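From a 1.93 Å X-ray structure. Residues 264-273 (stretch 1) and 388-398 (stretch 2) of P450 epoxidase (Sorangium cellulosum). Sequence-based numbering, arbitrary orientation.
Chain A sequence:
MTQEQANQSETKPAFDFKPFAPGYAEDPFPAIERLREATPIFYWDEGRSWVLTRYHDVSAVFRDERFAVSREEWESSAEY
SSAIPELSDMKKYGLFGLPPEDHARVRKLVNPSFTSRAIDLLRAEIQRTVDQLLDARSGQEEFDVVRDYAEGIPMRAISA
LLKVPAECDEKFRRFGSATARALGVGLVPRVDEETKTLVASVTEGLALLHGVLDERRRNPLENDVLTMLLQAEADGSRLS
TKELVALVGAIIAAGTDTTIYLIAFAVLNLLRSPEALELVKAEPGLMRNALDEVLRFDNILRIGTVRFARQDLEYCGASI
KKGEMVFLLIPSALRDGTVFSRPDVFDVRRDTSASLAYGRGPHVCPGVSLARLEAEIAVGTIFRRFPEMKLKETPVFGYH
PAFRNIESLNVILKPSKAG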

ATOM      1  N   ALA A 264      10.001  -5.715  -3.007  1.00 27.53           N
ATOM      2  CA  ALA A 264      11.205  -5.134  -3.602  1.00 28.07           C
ATOM      3  C   ALA A 264      12.081  -4.431  -2.569  1.00 28.57           C
ATOM      4  O   ALA A 264      13.305  -4.626  -2.538  1.00 29.74           O
ATOM      5  N   PHE A 265      11.458  -3.619  -1.719  1.00 27.66           N
ATOM      6  CA  PHE A 265      12.194  -2.895  -0.689  1.00 27.33           C
ATOM      7  C   PHE A 265      12.830  -3.902   0.305  1.00 28.38           C
ATOM      8  O   PHE A 265      13.920  -3.676   0.827  1.00 28.28           O
ATOM      9  N   ALA A 266      12.144  -5.006   0.567  1.00 27.50           N
ATOM     10  CA  ALA A 266      12.677  -6.004   1.503  1.00 28.09           C
ATOM     11  C   ALA A 266      13.960  -6.614   0.961  1.00 28.83           C
ATOM     12  O   ALA A 266      14.962  -6.695   1.682  1.00 30.32           O
ATOM     13  N   VAL A 267      13.933  -7.026  -0.305  1.00 28.78           N
ATOM     14  CA  VAL A 267      15.108  -7.593  -0.961  1.00 30.40           C
ATOM     15  C   VAL A 267      16.236  -6.571  -1.016  1.00 31.69           C
ATOM     16  O   VAL A 267      17.381  -6.890  -0.708  1.00 31.46           O
ATOM     17  N   LEU A 268      15.905  -5.336  -1.400  1.00 32.95           N
ATOM     18  CA  LEU A 268      16.889  -4.256  -1.451  1.00 32.57           C
ATOM     19  C   LEU A 268      17.572  -4.063  -0.098  1.00 33.39           C
ATOM     20  O   LEU A 268      18.806  -3.993  -0.011  1.00 33.19           O
ATOM     21  N   ASN A 269      16.770  -3.962   0.952  1.00 33.08           N
ATOM     22  CA  ASN A 269      17.296  -3.693   2.273  1.00 33.44           C
ATOM     23  C   ASN A 269      18.090  -4.845   2.863  1.00 33.81           C
ATOM     24  O   ASN A 269      18.994  -4.618   3.652  1.00 34.76           O
ATOM     25  N   LEU A 270      17.774  -6.070   2.460  1.00 34.74           N
ATOM     26  CA  LEU A 270      18.528  -7.234   2.922  1.00 36.48           C
ATOM     27  C   LEU A 270      19.836  -7.383   2.144  1.00 38.09           C
ATOM     28  O   LEU A 270      20.835  -7.834   2.695  1.00 39.05           O
ATOM     29  N   LEU A 271      19.839  -6.995   0.868  1.00 39.24           N
ATOM     30  CA  LEU A 271      21.093  -6.914   0.112  1.00 39.54           C
ATOM     31  C   LEU A 271      22.000  -5.816   0.671  1.00 40.79           C
ATOM     32  O   LEU A 271      23.222  -5.978   0.708  1.00 41.45           O
ATOM     33  N   ARG A 272      21.394  -4.712   1.114  1.00 41.53           N
ATOM     34  CA  ARG A 272      22.130  -3.574   1.684  1.00 43.22           C
ATOM     35  C   ARG A 272      22.666  -3.793   3.105  1.00 43.52           C
ATOM     36  O   ARG A 272      23.597  -3.108   3.522  1.00 43.85           O
ATOM     37  N   SER A 273      22.069  -4.711   3.857  1.00 44.67           N
ATOM     38  CA  SER A 273      22.558  -5.032   5.203  1.00 45.80           C
ATOM     39  C   SER A 273      22.925  -6.507   5.334  1.00 46.18           C
ATOM     40  O   SER A 273      22.093  -7.330   5.727  1.00 45.85           O
ATOM     41  N   GLU A 388      23.424 -16.301  -2.155  1.00 49.39           N
ATOM     42  CA  GLU A 388      24.554 -15.458  -2.537  1.00 50.96           C
ATOM     43  C   GLU A 388      24.149 -14.293  -3.451  1.00 50.34           C
ATOM     44  O   GLU A 388      25.012 -13.606  -3.995  1.00 50.20           O
ATOM     45  N   MET A 389      22.844 -14.078  -3.618  1.00 49.63           N
ATOM     46  CA  MET A 389      22.331 -12.992  -4.461  1.00 49.13           C
ATOM     47  C   MET A 389      23.004 -11.652  -4.158  1.00 48.84           C
ATOM     48  O   MET A 389      23.210 -11.308  -2.999  1.00 49.16           O
ATOM     49  N   LYS A 390      23.336 -10.896  -5.203  1.00 49.58           N
ATOM     50  CA  LYS A 390      23.973  -9.591  -5.040  1.00 50.15           C
ATOM     51  C   LYS A 390      23.328  -8.555  -5.941  1.00 49.95           C
ATOM     52  O   LYS A 390      22.871  -8.879  -7.034  1.00 49.07           O
ATOM     53  N   LEU A 391      23.314  -7.308  -5.482  1.00 50.66           N
ATOM     54  CA  LEU A 391      22.897  -6.164  -6.291  1.00 51.80           C
ATOM     55  C   LEU A 391      23.813  -5.968  -7.500  1.00 52.86           C
ATOM     56  O   LEU A 391      25.027  -5.816  -7.344  1.00 52.85           O
ATOM     57  N   LYS A 392      23.241  -5.951  -8.702  1.00 53.63           N
ATOM     58  CA  LYS A 392      24.040  -5.716  -9.901  1.00 55.09           C
ATOM     59  C   LYS A 392      24.411  -4.245 -10.028  1.00 55.46           C
ATOM     60  O   LYS A 392      25.522  -3.908 -10.439  1.00 55.49           O
ATOM     61  N   GLU A 393      23.469  -3.377  -9.672  1.00 55.41           N
ATOM     62  CA  GLU A 393      23.672  -1.939  -9.765  1.00 55.52           C
ATOM     63  C   GLU A 393      22.498  -1.206  -9.125  1.00 53.81           C
ATOM     64  O   GLU A 393      21.469  -1.817  -8.825  1.00 53.83           O
ATOM     65  N   THR A 394      22.662   0.096  -8.915  1.00 51.02           N
ATOM     66  CA  THR A 394      21.675   0.903  -8.202  1.00 48.64           C
ATOM     67  C   THR A 394      20.265   0.746  -8.765  1.00 45.96           C
ATOM     68  O   THR A 394      20.051   0.836  -9.979  1.00 45.97           O
ATOM     69  N   PRO A 395      19.303   0.510  -7.881  1.00 43.23           N
ATOM     70  CA  PRO A 395      17.899   0.438  -8.293  1.00 40.99           C
ATOM     71  C   PRO A 395      17.445   1.754  -8.909  1.00 37.73           C
ATOM     72  O   PRO A 395      17.930   2.820  -8.541  1.00 36.66           O
ATOM     73  N   VAL A 396      16.521   1.672  -9.851  1.00 35.41           N
ATOM     74  CA  VAL A 396      15.946   2.872 -10.458  1.00 33.80           C
ATOM     75  C   VAL A 396      14.587   3.202  -9.814  1.00 32.06           C
ATOM     76  O   VAL A 396      13.731   2.320  -9.669  1.00 31.40           O
ATOM     77  N   PHE A 397      14.401   4.466  -9.430  1.00 31.18           N
ATOM     78  CA  PHE A 397      13.162   4.917  -8.796  1.00 30.77           C
ATOM     79  C   PHE A 397      12.379   5.810  -9.765  1.00 30.71           C
ATOM     80  O   PHE A 397      12.974   6.402 -10.678  1.00 30.22           O
ATOM     81  N   GLY A 398      11.065   5.920  -9.564  1.00 28.45           N
ATOM     82  CA  GLY A 398      10.233   6.763 -10.416  1.00 28.15           C
ATOM     83  C   GLY A 398       9.565   7.903  -9.677  1.00 28.25           C
ATOM     84  O   GLY A 398      10.071   8.355  -8.644  1.00 28.97           O
TER

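Which side chain anchors the contact? L271, near the end of the helix in stretch 1, has the largest covered area, 82 Å², and its CA-to-CB bond points toward stretch 2. Its CA and that of K390 form the closest such pair across the stretches, at 6.5 Å. With chi1 m and chi2 t, the two methyls of L271 reach different neighbours. CD2 of L271 lies 4.1 Å from CG of M389 and 3.4 Å from the carbonyl O of M389, while CD1 of L271 comes within 4.2 Å of CG of L391 and 4.0 Å of the backbone N of L391. The leucine thus packs against backbone as well as side chains.

How does stretch 2 meet this leucine? M389 and L391 both point toward the helix, whereas K390 between them points away, the alternation expected of an extended chain. L391 has 53 Å² covered; its chi1 of -125° falls between wells and its chi2 is t. Besides meeting L271, it places CD1 4.3 Å from CD1 of L268. M389 extends with chi1 and chi2 both t, carrying its sulfur along the helix to V267, whose chi1 is t: SD of M389 is 4.3 Å from CG1 of V267.

What does L268 add, one turn earlier than R272? Its CA-to-CB bond points sideways, but chi1 t and chi2 p bring the end of the side chain nearer to stretch 2, and 48 Å² is covered. CD2 of L268 packs 3.9 Å from CG of P395 and 4.4 Å from CZ of F397, and CD1 of L268 is also near the proline, 4.2 Å from CG of P395. L268 therefore touches both L391 and the later residues P395 and F397. F397, with chi1 m, also has 48 Å² covered, and its CE1 lies 4.1 Å from CZ of F265, also chi1 m. F265 approaches the edge of the F397 ring, near its plane, so these two rings do not stack face to face.

Do polar groups hold the stretches together? No hydrogen bond crosses between them; the contact rests on apolar packing, with 397 Å² buried in total. R272 takes part through an extended chain, chi1 m followed by chi2 and chi3 t, which brings NH2 of R272 to 3.8 Å from CG of P395, a van der Waals approach without a polar partner there. The side-chain hydrogen bond within stretch 1 stays inside the helix: ND2 of N269 donates to O of F265 at 2.9 Å, from a residue whose side chain is out of reach of stretch 2.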

ATOM      1  CB  ALA A 264      10.841  -4.178  -4.756  1.00 27.97           C
ATOM      2  CB  PHE A 265      11.256  -1.966   0.078  1.00 27.93           C
ATOM      3  CG  PHE A 265      11.127  -0.566  -0.504  1.00 28.99           C
ATOM      4  CD1 PHE A 265      10.729  -0.362  -1.817  1.00 29.34           C
ATOM      5  CD2 PHE A 265      11.369   0.535   0.284  1.00 29.81           C
ATOM      6  CE1 PHE A 265      10.590   0.942  -2.334  1.00 29.92           C
ATOM      7  CE2 PHE A 265      11.237   1.841  -0.225  1.00 29.81           C
ATOM      8  CZ  PHE A 265      10.844   2.030  -1.538  1.00 30.07           C
ATOM      9  CB  ALA A 266      11.631  -7.088   1.822  1.00 27.52           C
ATOM     10  CB  VAL A 267      14.782  -8.095  -2.397  1.00 30.12           C
ATOM     11  CG1 VAL A 267      16.067  -8.355  -3.180  1.00 30.92           C
ATOM     12  CG2 VAL A 267      13.896  -9.371  -2.357  1.00 30.58           C
ATOM     13  CB  LEU A 268      16.226  -2.941  -1.889  1.00 33.10           C
ATOM     14  CG  LEU A 268      17.139  -1.711  -1.862  1.00 34.08           C
ATOM     15  CD1 LEU A 268      18.475  -2.006  -2.564  1.00 35.22           C
ATOM     16  CD2 LEU A 268      16.450  -0.513  -2.517  1.00 34.07           C
ATOM     17  CB  ASN A 269      16.188  -3.240   3.228  1.00 33.27           C
ATOM     18  CG  ASN A 269      15.909  -1.761   3.116  1.00 33.63           C
ATOM     19  OD1 ASN A 269      16.632  -0.932   3.673  1.00 34.40           O
ATOM     20  ND2 ASN A 269      14.852  -1.419   2.403  1.00 33.12           N
ATOM     21  CB  LEU A 270      17.681  -8.513   2.839  1.00 35.46           C
ATOM     22  CG  LEU A 270      16.574  -8.585   3.888  1.00 35.32           C
ATOM     23  CD1 LEU A 270      15.619  -9.782   3.652  1.00 35.39           C
ATOM     24  CD2 LEU A 270      17.140  -8.608   5.313  1.00 35.63           C
ATOM     25  CB  LEU A 271      20.830  -6.654  -1.367  1.00 38.38           C
ATOM     26  CG  LEU A 271      20.084  -7.745  -2.133  1.00 37.77           C
ATOM     27  CD1 LEU A 271      19.826  -7.305  -3.555  1.00 36.23           C
ATOM     28  CD2 LEU A 271      20.855  -9.066  -2.107  1.00 36.69           C
ATOM     29  CB  ARG A 272      21.257  -2.317   1.679  1.00 43.70           C
ATOM     30  CG  ARG A 272      21.337  -1.512   0.410  1.00 45.04           C
ATOM     31  CD  ARG A 272      20.387  -0.334   0.393  1.00 46.32           C
ATOM     32  NE  ARG A 272      20.265   0.259  -0.935  1.00 47.25           N
ATOM     33  CZ  ARG A 272      19.426   1.247  -1.224  1.00 48.11           C
ATOM     34  NH1 ARG A 272      18.636   1.746  -0.274  1.00 47.92           N
ATOM     35  NH2 ARG A 272      19.368   1.735  -2.463  1.00 48.62           N
ATOM     36  CB  SER A 273      21.522  -4.671   6.265  1.00 46.35           C
ATOM     37  OG  SER A 273      21.180  -3.297   6.201  1.00 48.55           O
ATOM     38  CB  GLU A 388      25.637 -16.301  -3.218  1.00 52.55           C
ATOM     39  CG  GLU A 388      25.986 -17.592  -2.479  1.00 55.01           C
ATOM     40  CD  GLU A 388      26.424 -17.352  -1.042  1.00 56.45           C
ATOM     41  OE1 GLU A 388      27.163 -16.372  -0.792  1.00 57.52           O
ATOM     42  OE2 GLU A 388      26.025 -18.141  -0.159  1.00 57.19           O
ATOM     43  CB  MET A 389      20.815 -12.857  -4.279  1.00 48.85           C
ATOM     44  CG  MET A 389      20.151 -11.784  -5.134  1.00 48.78           C
ATOM     45  SD  MET A 389      18.370 -11.600  -4.740  1.00 48.71           S
ATOM     46  CE  MET A 389      18.050 -13.166  -3.960  1.00 48.77           C
ATOM     47  CB  LYS A 390      25.462  -9.666  -5.399  1.00 52.03           C
ATOM     48  CG  LYS A 390      26.344 -10.369  -4.379  1.00 53.55           C
ATOM     49  CD  LYS A 390      27.744  -9.743  -4.322  1.00 54.99           C
ATOM     50  CE  LYS A 390      28.432  -9.730  -5.689  1.00 56.07           C
ATOM     51  NZ  LYS A 390      29.899  -9.423  -5.564  1.00 56.85           N
ATOM     52  CB  LEU A 391      22.950  -4.891  -5.440  1.00 52.18           C
ATOM     53  CG  LEU A 391      21.703  -4.024  -5.309  1.00 52.31           C
ATOM     54  CD1 LEU A 391      22.079  -2.627  -4.818  1.00 52.32           C
ATOM     55  CD2 LEU A 391      20.930  -3.964  -6.626  1.00 52.65           C
ATOM     56  CB  LYS A 392      23.310  -6.178 -11.167  1.00 55.90           C
ATOM     57  CG  LYS A 392      24.242  -6.388 -12.356  1.00 56.71           C
ATOM     58  CD  LYS A 392      23.507  -6.250 -13.675  1.00 57.42           C
ATOM     59  CE  LYS A 392      24.380  -6.717 -14.834  1.00 58.19           C
ATOM     60  NZ  LYS A 392      23.553  -7.113 -16.012  1.00 58.76           N
ATOM     61  CB  GLU A 393      23.862  -1.513 -11.223  1.00 57.51           C
ATOM     62  CG  GLU A 393      22.645  -0.873 -11.865  1.00 59.82           C
ATOM     63  CD  GLU A 393      21.709  -1.889 -12.482  1.00 60.86           C
ATOM     64  OE1 GLU A 393      22.138  -2.624 -13.397  1.00 61.58           O
ATOM     65  OE2 GLU A 393      20.540  -1.945 -12.046  1.00 61.83           O
ATOM     66  CB  THR A 394      22.081   2.394  -8.220  1.00 49.20           C
ATOM     67  OG1 THR A 394      23.508   2.504  -8.310  1.00 49.99           O
ATOM     68  CG2 THR A 394      21.769   3.045  -6.881  1.00 49.40           C
ATOM     69  CB  PRO A 395      17.150   0.188  -6.979  1.00 41.44           C
ATOM     70  CG  PRO A 395      18.104   0.582  -5.899  1.00 42.46           C
ATOM     71  CD  PRO A 395      19.478   0.293  -6.434  1.00 43.05           C
ATOM     72  CB  VAL A 396      15.808   2.683 -11.995  1.00 34.45           C
ATOM     73  CG1 VAL A 396      15.087   3.872 -12.654  1.00 33.74           C
ATOM     74  CG2 VAL A 396      17.194   2.443 -12.625  1.00 35.15           C
ATOM     75  CB  PHE A 397      13.468   5.668  -7.494  1.00 31.01           C
ATOM     76  CG  PHE A 397      13.909   4.766  -6.354  1.00 32.02           C
ATOM     77  CD1 PHE A 397      12.984   4.267  -5.451  1.00 32.19           C
ATOM     78  CD2 PHE A 397      15.235   4.414  -6.203  1.00 33.24           C
ATOM     79  CE1 PHE A 397      13.379   3.421  -4.413  1.00 32.57           C
ATOM     80  CE2 PHE A 397      15.642   3.575  -5.167  1.00 33.98           C
ATOM     81  CZ  PHE A 397      14.714   3.082  -4.272  1.00 33.40           C
TER